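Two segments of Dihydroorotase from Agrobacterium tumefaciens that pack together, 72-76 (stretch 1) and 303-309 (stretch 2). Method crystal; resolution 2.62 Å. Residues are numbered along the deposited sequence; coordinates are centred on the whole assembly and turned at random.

Stretch 1, residues 72-76: GWVDL
Stretch 2 (303-309) DLATTMS

The two stretches meet in a small, buried, mainly side-chain contact in which the indole of Trp73 and the carboxylate-bearing Asp75, on a short strand, lie against one side of a helix, with no hydrogen bond between them. Strand 73-75 (phi/psi -59/142, -116/113 and -99/104) runs almost perpendicular to helix 304-309, at 92° between their N-to-C directions, and the axes approach to 10.7 Å. The backbones come nearest where Asp75 CA lies 7.0 Å from Leu304 CA. Along the strand, Trp73 and Asp75 point toward the helix and Val74 away.

The helix (phi -56 to -69°, psi -31 to -45°) begins just after Asp303, the N-cap. With chi1 at 46° (p), Asp303 OD2 accepts from Thr306 N at 2.9 Å and from Thr306 OG1 at 2.6 Å, satisfying an amide that the first turn leaves without a backbone partner. Further along, Met308 N donates to Leu304 O at 2.7 Å and Ser309 N to Ala305 O at 2.9 Å. The i to i+4 spacing brings Leu304 and Met308 onto the same side, both directed toward the strand.

Trp73 (chi1 -69°, m; chi2 -13°) makes most of the contact. Selenomethionine Met308, with chi1 m, chi2 t and chi3 p, places SE 3.6 Å from the centroid of the six-membered ring of Trp73, only 7° off its normal, so the polarizable selenium sits squarely over the pi face. Its methyl covers the same ring, with Met308 CE 3.6 Å from Trp73 CZ2. Ala305 CB approaches Trp73 CZ3 obliquely at 4.0 Å. Leu304 (chi1 t, chi2 p) packs along the strand, against Trp73, the Val74 carbonyl and Asp75: Leu304 CD2 lies 3.9 Å from Trp73 CB, 4.4 Å from Val74 O and 4.2 Å from Asp75 CB, and Leu304 CD1 lies 4.0 Å from Asp75 CG. The last is van der Waals packing; Asp75 (chi1 t) has its carboxylate satisfied outside the two stretches.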

# COMPACT_ATOMS: atom_id res chain seq x y z
N GLY A 72 -15.19 22.57 40.07
CA GLY A 72 -15.75 22.38 38.74
C GLY A 72 -15.46 21.03 38.12
O GLY A 72 -14.32 20.57 38.13
N TRP A 73 -16.49 20.38 37.60
CA TRP A 73 -16.35 19.08 36.97
C TRP A 73 -15.38 19.14 35.80
O TRP A 73 -15.36 20.12 35.05
CB TRP A 73 -17.70 18.58 36.48
CG TRP A 73 -18.65 18.22 37.57
CD1 TRP A 73 -18.35 18.05 38.90
CD2 TRP A 73 -20.03 17.90 37.41
NE1 TRP A 73 -19.48 17.64 39.58
CE2 TRP A 73 -20.53 17.54 38.69
CE3 TRP A 73 -20.91 17.88 36.32
CZ2 TRP A 73 -21.86 17.17 38.90
CZ3 TRP A 73 -22.23 17.51 36.52
CH2 TRP A 73 -22.69 17.16 37.81
N VAL A 74 -14.59 18.07 35.66
CA VAL A 74 -13.59 17.93 34.60
C VAL A 74 -13.94 16.75 33.69
O VAL A 74 -13.92 15.60 34.13
CB VAL A 74 -12.19 17.65 35.20
CG1 VAL A 74 -11.18 17.52 34.08
CG2 VAL A 74 -11.77 18.75 36.17
N ASP A 75 -14.30 17.01 32.43
CA ASP A 75 -14.60 15.92 31.50
C ASP A 75 -13.33 15.75 30.68
O ASP A 75 -13.03 16.56 29.80
CB ASP A 75 -15.80 16.25 30.60
CG ASP A 75 -16.22 15.07 29.73
OD1 ASP A 75 -17.32 15.11 29.13
OD2 ASP A 75 -15.45 14.10 29.63
N LEU A 76 -12.60 14.70 31.01
CA LEU A 76 -11.32 14.37 30.40
C LEU A 76 -11.40 13.89 28.95
O LEU A 76 -10.36 13.70 28.30
CB LEU A 76 -10.66 13.27 31.24
CG LEU A 76 -9.28 12.78 30.87
CD1 LEU A 76 -8.25 13.84 31.21
CD2 LEU A 76 -9.01 11.49 31.62
N ASP A 303 -24.76 13.76 28.61
CA ASP A 303 -23.84 14.69 29.22
C ASP A 303 -23.11 13.98 30.35
O ASP A 303 -23.42 12.84 30.68
CB ASP A 303 -24.61 15.89 29.75
CG ASP A 303 -25.86 15.48 30.53
OD1 ASP A 303 -26.83 16.26 30.50
OD2 ASP A 303 -25.89 14.40 31.16
N LEU A 304 -22.12 14.65 30.92
CA LEU A 304 -21.33 14.09 32.00
C LEU A 304 -22.19 13.65 33.19
O LEU A 304 -21.96 12.58 33.78
CB LEU A 304 -20.29 15.12 32.47
CG LEU A 304 -19.22 14.56 33.39
CD1 LEU A 304 -18.44 13.51 32.61
CD2 LEU A 304 -18.31 15.67 33.91
N ALA A 305 -23.18 14.47 33.54
CA ALA A 305 -24.06 14.16 34.66
C ALA A 305 -24.76 12.80 34.46
O ALA A 305 -24.82 11.99 35.38
CB ALA A 305 -25.10 15.28 34.85
N THR A 306 -25.28 12.56 33.26
CA THR A 306 -25.94 11.29 32.99
C THR A 306 -24.93 10.14 33.10
O THR A 306 -25.26 9.05 33.59
CB THR A 306 -26.58 11.27 31.57
OG1 THR A 306 -27.52 12.34 31.45
CG2 THR A 306 -27.29 9.94 31.32
N THR A 307 -23.71 10.39 32.64
CA THR A 307 -22.65 9.39 32.67
C THR A 307 -22.29 9.10 34.12
O THR A 307 -22.00 7.94 34.47
CB THR A 307 -21.40 9.89 31.86
OG1 THR A 307 -21.76 10.08 30.49
CG2 THR A 307 -20.23 8.90 31.94
N MSE A 308 -22.28 10.14 34.95
CA MSE A 308 -21.97 9.97 36.37
C MSE A 308 -23.10 9.14 37.01
O MSE A 308 -22.85 8.34 37.90
CB MSE A 308 -21.87 11.33 37.08
CG MSE A 308 -20.75 12.24 36.57
SE MSE A 308 -20.89 13.99 37.07
CE MSE A 308 -20.52 13.88 38.74
N SER A 309 -24.32 9.33 36.52
CA SER A 309 -25.49 8.61 37.02
C SER A 309 -25.49 7.12 36.68
O SER A 309 -26.04 6.32 37.45
CB SER A 309 -26.78 9.25 36.49
OG SER A 309 -26.88 10.61 36.88